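Local coordinates for L-methionine gamma-lyase (Fusobacterium nucleatum subsp. nucleatum, PDB 6LXU), which is a pyridoxal-phosphate-dependent enzyme of the Cys/Met metabolism family that carries its cofactor covalently on a lysine and assembles from four chains, at residues P65-T68 and V69-K73; Q350-A353 and S354-S358; A43-G46 and G47-F50. All blocks are in the same frame, centred on the assembly; numbering follows the deposited sequence. Where two conformers were deposited one is given.

Contact 1 of 3, residues P65-T68 and V69-K73; sequences PTTT and VLENK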
ATOM      1  N   PRO A  65      -0.816 -13.184   9.777  1.00  5.89           N
ATOM      2  CA  PRO A  65      -0.045 -14.123   8.945  1.00  6.12           C
ATOM      3  C   PRO A  65       1.093 -13.489   8.144  1.00  5.67           C
ATOM      4  O   PRO A  65       2.134 -14.116   7.976  1.00  5.82           O
ATOM      5  CB  PRO A  65      -1.086 -14.797   8.059  1.00  6.85           C
ATOM      6  CG  PRO A  65      -2.387 -14.203   8.402  1.00  7.03           C
ATOM      7  CD  PRO A  65      -2.252 -13.222   9.498  1.00  6.43           C
ATOM      8  N   THR A  66       0.901 -12.276   7.620  1.00  5.15           N
ATOM      9  CA  THR A  66       2.002 -11.595   6.937  1.00  5.19           C
ATOM     10  C   THR A  66       3.169 -11.379   7.901  1.00  5.16           C
ATOM     11  O   THR A  66       4.319 -11.680   7.614  1.00  5.16           O
ATOM     12  CB  THR A  66       1.544 -10.265   6.312  1.00  5.30           C
ATOM     13  OG1 THR A  66       0.392 -10.482   5.498  1.00  5.25           O
ATOM     14  CG2 THR A  66       2.672  -9.622   5.522  1.00  5.50           C
ATOM     15  N   THR A  67       2.845 -10.871   9.087  1.00  5.11           N
ATOM     16  CA  THR A  67       3.860 -10.607  10.091  1.00  5.28           C
ATOM     17  C   THR A  67       4.547 -11.892  10.563  1.00  5.43           C
ATOM     18  O   THR A  67       5.745 -11.883  10.818  1.00  5.58           O
ATOM     19  CB  THR A  67       3.229  -9.844  11.245  1.00  5.48           C
ATOM     20  OG1 THR A  67       2.539  -8.733  10.668  1.00  6.08           O
ATOM     21  CG2 THR A  67       4.257  -9.361  12.218  1.00  5.62           C
ATOM     22  N   THR A  68       3.783 -12.975  10.673  1.00  5.65           N
ATOM     23  CA  THR A  68       4.380 -14.259  11.059  1.00  6.02           C
ATOM     24  C   THR A  68       5.503 -14.690  10.120  1.00  6.06           C
ATOM     25  O   THR A  68       6.534 -15.194  10.568  1.00  6.32           O
ATOM     26  CB  THR A  68       3.308 -15.352  11.121  1.00  6.34           C
ATOM     27  OG1 THR A  68       2.418 -15.017  12.186  1.00  6.78           O
ATOM     28  CG2 THR A  68       3.904 -16.738  11.373  1.00  6.62           C
ATOM     29  N   VAL A  69       5.310 -14.491   8.825  1.00  6.08           N
ATOM     30  CA  VAL A  69       6.359 -14.822   7.856  1.00  6.29           C
ATOM     31  C   VAL A  69       7.624 -14.038   8.135  1.00  6.05           C
ATOM     32  O   VAL A  69       8.714 -14.599   8.155  1.00  6.14           O
ATOM     33  CB  VAL A  69       5.871 -14.627   6.423  1.00  6.79           C
ATOM     34  CG1 VAL A  69       7.015 -14.733   5.423  1.00  7.03           C
ATOM     35  CG2 VAL A  69       4.806 -15.657   6.112  1.00  7.34           C
ATOM     36  N   LEU A  70       7.468 -12.736   8.383  1.00  5.75           N
ATOM     37  CA  LEU A  70       8.608 -11.904   8.715  1.00  5.70           C
ATOM     38  C   LEU A  70       9.318 -12.384   9.979  1.00  5.56           C
ATOM     39  O   LEU A  70      10.545 -12.452  10.042  1.00  5.70           O
ATOM     40  CB  LEU A  70       8.155 -10.452   8.869  1.00  5.71           C
ATOM     41  CG  LEU A  70       9.202  -9.460   9.362  1.00  5.88           C
ATOM     42  CD1 LEU A  70      10.402  -9.418   8.435  1.00  6.31           C
ATOM     43  CD2 LEU A  70       8.580  -8.077   9.491  1.00  6.14           C
ATOM     44  N   GLU A  71       8.519 -12.673  10.998  1.00  5.69           N
ATOM     45  CA  GLU A  71       9.047 -13.159  12.267  1.00  5.90           C
ATOM     46  C   GLU A  71       9.839 -14.451  12.095  1.00  6.04           C
ATOM     47  O   GLU A  71      10.937 -14.606  12.641  1.00  6.23           O
ATOM     48  CB  GLU A  71       7.903 -13.357  13.247  1.00  5.89           C
ATOM     49  CG  GLU A  71       7.326 -12.021  13.707  1.00  6.10           C
ATOM     50  CD  GLU A  71       6.045 -12.109  14.499  1.00  6.62           C
ATOM     51  OE1 GLU A  71       5.359 -13.150  14.468  1.00  7.32           O
ATOM     52  OE2 GLU A  71       5.698 -11.086  15.146  1.00  6.97           O
ATOM     53  N   ASN A  72       9.271 -15.380  11.343  1.00  6.48           N
ATOM     54  CA  ASN A  72       9.957 -16.650  11.068  1.00  7.15           C
ATOM     55  C   ASN A  72      11.255 -16.444  10.293  1.00  6.94           C
ATOM     56  O   ASN A  72      12.250 -17.136  10.543  1.00  7.51           O
ATOM     57  CB  ASN A  72       9.045 -17.588  10.270  1.00  8.60           C
ATOM     58  CG  ASN A  72       7.871 -18.098  11.056  1.00  9.88           C
ATOM     59  OD1 ASN A  72       7.864 -18.068  12.264  1.00 12.22           O
ATOM     60  ND2 ASN A  72       6.875 -18.608  10.348  1.00 11.44           N
ATOM     61  N   LYS A  73      11.247 -15.505   9.360  1.00  6.71           N
ATOM     62  CA  LYS A  73      12.434 -15.211   8.547  0.60  6.91           C
ATOM     63  C   LYS A  73      13.564 -14.673   9.390  1.00  6.66           C
ATOM     64  O   LYS A  73      14.702 -15.128   9.273  1.00  6.79           O
ATOM     65  CB  LYS A  73      12.135 -14.206   7.432  0.60  7.25           C
ATOM     66  CG  LYS A  73      11.458 -14.812   6.233  0.60  7.40           C
ATOM     67  CD  LYS A  73      11.169 -13.804   5.138  0.60  7.80           C
ATOM     68  CE  LYS A  73      10.384 -14.462   4.022  0.60  8.09           C
ATOM     69  NZ  LYS A  73      11.181 -15.494   3.309  0.60  8.40           N
TER
HETATM   70  O   HOH W   1       2.456 -12.676  13.798  1.00 11.67           O
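T67 and T68 meet E71 and N72 one turn further on, in the opening turns of alpha-helix 65-78 of the PLP-dependent aminotransferase-like fold. V69 N makes a weak bond to P65 O and a bent, weak one to T66 O, and L70 N a weak one to T66 O at 3.4 Å. The next two are sound, E71 N to T67 O at 2.9 Å and N72 N to T68 O at 2.9 Å. E71 carries most of the side-chain contact. Its chi1 of -71° sets CG anti to the carbonyl carbon, beside the backbone N, 3.3 Å from T67 O, while OE2 comes 3.7 Å from the methyl T67 CG2. Both carboxylate oxygens have partners: OE1 forms a salt bridge with R236 and accepts a hydrogen bond from a water at 3.0 Å, and OE2 is bonded to the backbone N of A85 in strand 82-86. The same water accepts from T68 OG1 at 2.8 Å and so bridges the two side chains; that hydroxyl is also bonded to Y57 OH and N64 O. T66 OG1 is bonded to P31 O and Y33 N. N72 runs alongside T68, its ND2 3.7 Å from T68 CG2.

Contact 2 of 3, residues Q350-A353 and S354-S358; sequences QHPA and SMTHS. With NO3 (nitrate ion), chain C.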
ATOM      1  N   GLN A 350      26.103  12.293   7.962  1.00  8.07           N
ATOM      2  CA  GLN A 350      25.769  13.284   8.976  0.50  8.77           C
ATOM      3  C   GLN A 350      27.038  13.777   9.667  1.00  8.64           C
ATOM      4  O   GLN A 350      28.019  13.038   9.768  1.00  8.48           O
ATOM      5  CB  GLN A 350      24.805  12.698  10.008  0.50  9.85           C
ATOM      6  CG  GLN A 350      25.202  11.362  10.597  0.50 10.86           C
ATOM      7  CD  GLN A 350      24.251  10.945  11.695  0.50 11.84           C
ATOM      8  OE1 GLN A 350      24.445  11.305  12.847  0.50 13.33           O
ATOM      9  NE2 GLN A 350      23.212  10.190  11.341  0.50 12.44           N
ATOM     10  N   HIS A 351      26.977  15.006  10.172  1.00  8.34           N
ATOM     11  CA  HIS A 351      28.059  15.648  10.919  1.00  8.72           C
ATOM     12  C   HIS A 351      27.456  15.971  12.277  1.00  8.80           C
ATOM     13  O   HIS A 351      26.800  17.007  12.422  1.00  8.88           O
ATOM     14  CB  HIS A 351      28.510  16.898  10.169  1.00  8.95           C
ATOM     15  CG  HIS A 351      29.529  17.712  10.903  1.00  9.17           C
ATOM     16  ND1 HIS A 351      29.386  19.069  11.108  1.00  9.49           N
ATOM     17  CD2 HIS A 351      30.710  17.359  11.459  1.00  9.32           C
ATOM     18  CE1 HIS A 351      30.449  19.513  11.760  1.00  9.63           C
ATOM     19  NE2 HIS A 351      31.261  18.498  11.989  1.00  9.40           N
ATOM     20  N   PRO A 352      27.608  15.065  13.260  1.00  9.41           N
ATOM     21  CA  PRO A 352      26.840  15.244  14.493  1.00  9.99           C
ATOM     22  C   PRO A 352      27.025  16.596  15.191  1.00 10.24           C
ATOM     23  O   PRO A 352      26.050  17.141  15.733  1.00 10.89           O
ATOM     24  CB  PRO A 352      27.314  14.096  15.375  1.00 10.50           C
ATOM     25  CG  PRO A 352      27.732  13.039  14.430  1.00 11.12           C
ATOM     26  CD  PRO A 352      28.231  13.727  13.203  1.00  9.88           C
ATOM     27  N   ALA A 353      28.233  17.161  15.154  1.00 10.18           N
ATOM     28  CA  ALA A 353      28.479  18.414  15.879  1.00 10.74           C
ATOM     29  C   ALA A 353      27.601  19.558  15.393  1.00 11.19           C
ATOM     30  O   ALA A 353      27.210  20.397  16.205  1.00 12.31           O
ATOM     31  CB  ALA A 353      29.957  18.807  15.807  1.00 10.90           C
ATOM     32  N   SER A 354      27.297  19.610  14.096  1.00 10.98           N
ATOM     33  CA  SER A 354      26.445  20.665  13.546  1.00 10.85           C
ATOM     34  C   SER A 354      24.994  20.254  13.334  1.00 11.01           C
ATOM     35  O   SER A 354      24.167  21.120  13.040  1.00 11.82           O
ATOM     36  CB  SER A 354      26.999  21.160  12.215  1.00 10.72           C
ATOM     37  OG  SER A 354      26.880  20.167  11.204  1.00 10.59           O
ATOM     38  N   MET A 355      24.682  18.965  13.474  1.00 10.64           N
ATOM     39  CA  MET A 355      23.366  18.435  13.081  1.00 10.54           C
ATOM     40  C   MET A 355      22.654  17.889  14.319  1.00 11.16           C
ATOM     41  O   MET A 355      22.004  18.664  15.038  1.00 11.45           O
ATOM     42  CB  MET A 355      23.539  17.424  11.931  1.00 10.56           C
ATOM     43  CG  MET A 355      24.029  18.139  10.678  1.00 10.35           C
ATOM     44  SD  MET A 355      24.429  17.075   9.285  1.00 10.34           S
ATOM     45  CE  MET A 355      22.844  16.324   8.919  1.00 11.35           C
ATOM     46  N   THR A 356      22.814  16.608  14.629  1.00 11.58           N
ATOM     47  CA  THR A 356      22.097  15.999  15.738  1.00 12.27           C
ATOM     48  C   THR A 356      22.423  16.657  17.081  1.00 12.61           C
ATOM     49  O   THR A 356      21.558  16.705  17.965  1.00 13.53           O
ATOM     50  CB  THR A 356      22.398  14.502  15.861  1.00 12.48           C
ATOM     51  OG1 THR A 356      23.811  14.308  15.878  1.00 12.31           O
ATOM     52  CG2 THR A 356      21.820  13.726  14.702  1.00 12.90           C
ATOM     53  N   HIS A 357      23.663  17.129  17.244  1.00 12.70           N
ATOM     54  CA  HIS A 357      24.096  17.723  18.520  1.00 13.28           C
ATOM     55  C   HIS A 357      24.171  19.250  18.500  1.00 14.07           C
ATOM     56  O   HIS A 357      24.849  19.854  19.351  1.00 14.76           O
ATOM     57  CB  HIS A 357      25.423  17.099  18.960  1.00 13.39           C
ATOM     58  CG  HIS A 357      25.307  15.657  19.330  1.00 13.93           C
ATOM     59  ND1 HIS A 357      25.023  14.666  18.415  1.00 13.96           N
ATOM     60  CD2 HIS A 357      25.432  15.039  20.528  1.00 14.23           C
ATOM     61  CE1 HIS A 357      24.984  13.500  19.033  1.00 14.42           C
ATOM     62  NE2 HIS A 357      25.234  13.699  20.315  1.00 14.78           N
ATOM     63  N   SER A 358      23.432  19.882  17.584  1.00 14.53           N
ATOM     64  CA  SER A 358      23.338  21.345  17.532  1.00 15.30           C
ATOM     65  C   SER A 358      22.856  22.041  18.815  1.00 16.51           C
ATOM     66  O   SER A 358      23.220  23.199  19.031  1.00 18.03           O
ATOM     67  CB  SER A 358      22.439  21.786  16.371  1.00 15.10           C
ATOM     68  OG  SER A 358      21.085  21.442  16.609  1.00 15.03           O
TER
HETATM   69  N   NO3 C 502      21.030   7.262  13.292  1.00 20.71           N
HETATM   70  O1  NO3 C 502      20.799   6.287  12.596  1.00 22.12           O
HETATM   71  O2  NO3 C 502      21.338   7.099  14.507  1.00 18.84           O
HETATM   72  O3  NO3 C 502      20.968   8.425  12.797  1.00 19.78           O
HETATM   73  O   HOH W   2      24.359  11.536  16.061  1.00 29.49           O
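S354 closes back on H351 in the loop between strand 348-350 and helix 362-367, an irregular stretch that includes a type I beta turn, M355 to S358. S354 OG and H351 ND1 share a hydrogen bond of 2.7 Å, OG at the ring edge near its plane; a first torsion of 69° places this hydroxyl between the backbone N and the carbonyl carbon. The far ring nitrogen, H351 NE2, is bonded to D372 O, so the imidazole is gripped at both nitrogens. S354 N also binds H351 O. M355 N meets P352 O at 3.2 Å from well above the carbonyl plane, while its side chain's SD accepts a weak hydrogen bond from H351 N at 3.4 Å. T356 OG1 touches P352 CB at 3.5 Å and pairs with H357 ND1. A water bridges T356 OG1 to Q350 OE1, and Q350 NE2 donates to a nitrate ion, probably from the crystallisation liquor, that S341 N also holds. H357 N is the second donor to P352 O, at 2.8 Å and tilted 16° from the carbonyl plane. S358 OG bonds G47 O of the third subunit, and S358 N closes the turn on M355 O at 3.2 Å.

Contact 3 of 3, residues A43-G46 and G47-F50; sequences AEQG and GRRF
Q45 holds CG anti to the backbone N (chi1 -180°) and R49 holds CG anti to its carbonyl carbon (chi1 -68°), and with both chains then extended the two side chains run side by side, pointing the same way. Their flat ends stack: amide and guanidinium planes are 26° apart, Q45 CD lies over one face of the guanidinium, offset toward its rim, and Q45 NE2 is 3.5 Å from R49 NH2. Partners beyond the helix hold these ends, Q45 OE1 on D41 N, Q45 NE2 on E54 OE2, and R49 NE and NH1 on the carbonyls of A55 and Y57. R48 is bent at its third torsion, which lays one guanidinium face over E44 O and Q45 CA, with NH1 3.6 Å from E44 CB; a salt bridge to E54 secures its NE. E44 bends at its second torsion, and its carboxylate forms a salt bridge with K327 of the third subunit. At the C-terminal end the F50 ring brings an edge to G46 O, CD2 lying 3.3 Å away, while F50 N binds the same oxygen at 3.0 Å. The other main-chain bonds are regular alpha-helical ones, G47 N to A43 O at 2.9 Å among them. This short helix 43-50 precedes helix 65-78 in the chain and lies far out from the chain's centre; one flank is covered by the third subunit, where A43 packs on S354 and F50 on M355, in the loop that follows strand 348-350 there.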
ATOM      1  N   ALA A  43     -18.665 -20.349  17.190  1.00 10.73           N
ATOM      2  CA  ALA A  43     -18.329 -19.906  18.542  1.00 10.75           C
ATOM      3  C   ALA A  43     -17.239 -20.794  19.135  1.00 10.68           C
ATOM      4  O   ALA A  43     -16.289 -20.314  19.744  1.00 10.92           O
ATOM      5  CB  ALA A  43     -19.560 -19.920  19.441  1.00 10.69           C
ATOM      6  N   GLU A  44     -17.385 -22.105  18.921  1.00 11.17           N
ATOM      7  CA  GLU A  44     -16.433 -23.083  19.465  1.00 11.73           C
ATOM      8  C   GLU A  44     -15.022 -22.896  18.913  1.00 11.31           C
ATOM      9  O   GLU A  44     -14.056 -22.995  19.658  1.00 11.40           O
ATOM     10  CB  GLU A  44     -16.905 -24.519  19.223  1.00 12.45           C
ATOM     11  CG  GLU A  44     -18.150 -24.921  20.021  1.00 13.08           C
ATOM     12  CD  GLU A  44     -19.479 -24.569  19.353  1.00 13.54           C
ATOM     13  OE1 GLU A  44     -19.508 -23.886  18.303  1.00 13.94           O
ATOM     14  OE2 GLU A  44     -20.534 -24.980  19.880  1.00 15.00           O
ATOM     15  N   GLN A  45     -14.904 -22.583  17.624  1.00 11.49           N
ATOM     16  CA  GLN A  45     -13.578 -22.292  17.057  1.00 11.70           C
ATOM     17  C   GLN A  45     -12.954 -21.063  17.729  1.00 11.13           C
ATOM     18  O   GLN A  45     -11.779 -21.064  18.085  1.00 11.26           O
ATOM     19  CB  GLN A  45     -13.630 -22.098  15.544  1.00 12.40           C
ATOM     20  CG  GLN A  45     -12.253 -21.807  14.950  1.00 13.12           C
ATOM     21  CD  GLN A  45     -12.284 -21.646  13.457  1.00 13.79           C
ATOM     22  OE1 GLN A  45     -12.875 -20.700  12.944  1.00 14.48           O
ATOM     23  NE2 GLN A  45     -11.644 -22.565  12.747  1.00 15.03           N
ATOM     24  N   GLY A  46     -13.751 -20.010  17.933  1.00 10.41           N
ATOM     25  CA  GLY A  46     -13.243 -18.841  18.654  1.00 10.78           C
ATOM     26  C   GLY A  46     -12.737 -19.228  20.034  1.00 10.81           C
ATOM     27  O   GLY A  46     -11.643 -18.849  20.437  1.00 11.13           O
ATOM     28  N   GLY A  47     -13.536 -20.018  20.756  1.00 11.22           N
ATOM     29  CA  GLY A  47     -13.125 -20.502  22.079  1.00 11.45           C
ATOM     30  C   GLY A  47     -11.831 -21.299  22.061  1.00 11.72           C
ATOM     31  O   GLY A  47     -10.965 -21.096  22.899  1.00 12.20           O
ATOM     32  N   ARG A  48     -11.696 -22.175  21.076  1.00 12.18           N
ATOM     33  CA  ARG A  48     -10.480 -22.987  20.963  1.00 13.13           C
ATOM     34  C   ARG A  48      -9.254 -22.117  20.712  1.00 13.38           C
ATOM     35  O   ARG A  48      -8.188 -22.367  21.266  1.00 14.38           O
ATOM     36  CB  ARG A  48     -10.609 -24.049  19.878  1.00 14.07           C
ATOM     37  CG  ARG A  48     -11.525 -25.197  20.273  1.00 14.73           C
ATOM     38  CD  ARG A  48     -11.413 -26.363  19.309  1.00 15.91           C
ATOM     39  NE  ARG A  48     -11.930 -26.038  17.982  1.00 16.52           N
ATOM     40  CZ  ARG A  48     -13.203 -26.155  17.584  1.00 17.59           C
ATOM     41  NH1 ARG A  48     -14.137 -26.607  18.420  1.00 18.37           N
ATOM     42  NH2 ARG A  48     -13.543 -25.822  16.350  1.00 18.80           N
ATOM     43  N   ARG A  49      -9.396 -21.063  19.912  1.00 13.08           N
ATOM     44  CA  ARG A  49      -8.248 -20.175  19.677  1.00 13.79           C
ATOM     45  C   ARG A  49      -7.868 -19.403  20.914  1.00 13.57           C
ATOM     46  O   ARG A  49      -6.689 -19.296  21.221  1.00 14.19           O
ATOM     47  CB  ARG A  49      -8.499 -19.241  18.514  1.00 14.31           C
ATOM     48  CG  ARG A  49      -8.560 -20.026  17.236  1.00 14.89           C
ATOM     49  CD  ARG A  49      -8.180 -19.189  16.066  1.00 15.24           C
ATOM     50  NE  ARG A  49      -8.310 -19.984  14.853  1.00 15.12           N
ATOM     51  CZ  ARG A  49      -8.786 -19.544  13.701  1.00 14.53           C
ATOM     52  NH1 ARG A  49      -9.162 -18.276  13.567  1.00 13.68           N
ATOM     53  NH2 ARG A  49      -8.881 -20.372  12.664  1.00 15.61           N
ATOM     54  N   PHE A  50      -8.856 -18.901  21.654  1.00 13.53           N
ATOM     55  CA  PHE A  50      -8.575 -18.200  22.905  1.00 13.83           C
ATOM     56  C   PHE A  50      -7.998 -19.113  23.992  1.00 15.14           C
ATOM     57  O   PHE A  50      -7.252 -18.652  24.852  1.00 16.85           O
ATOM     58  CB  PHE A  50      -9.816 -17.470  23.425  1.00 13.13           C
ATOM     59  CG  PHE A  50      -9.994 -16.115  22.811  1.00 12.49           C
ATOM     60  CD1 PHE A  50      -9.265 -15.043  23.298  1.00 12.50           C
ATOM     61  CD2 PHE A  50     -10.846 -15.915  21.729  1.00 12.29           C
ATOM     62  CE1 PHE A  50      -9.394 -13.783  22.743  1.00 12.71           C
ATOM     63  CE2 PHE A  50     -10.974 -14.644  21.163  1.00 12.16           C
ATOM     64  CZ  PHE A  50     -10.239 -13.588  21.669  1.00 12.27           C
TER

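Overall arrangement
Contacts 1 and 2 are buried, whereas contact 3 is partly buried and its centre lies about 37 Å from the chain's centre. Contacts 1 and 3 lie on consecutive helices, on the same side of that centre and with nearest atoms about 9 Å apart; contact 2 is on the opposite side, in a loop. Chemistry follows place: contact 1 ties threonines and a carboxylate to a strand and neighbouring loops, contact 2 knits a loop through imidazoles, hydroxyls and a sulfur, and contact 3 relies on arginines, an amide and a glutamate that reaches another subunit. Within one chain contacts 2 and 3 are about 54 Å apart between centres, yet A43 and F50 of one copy pack on S354 and on M355 and T356 of another.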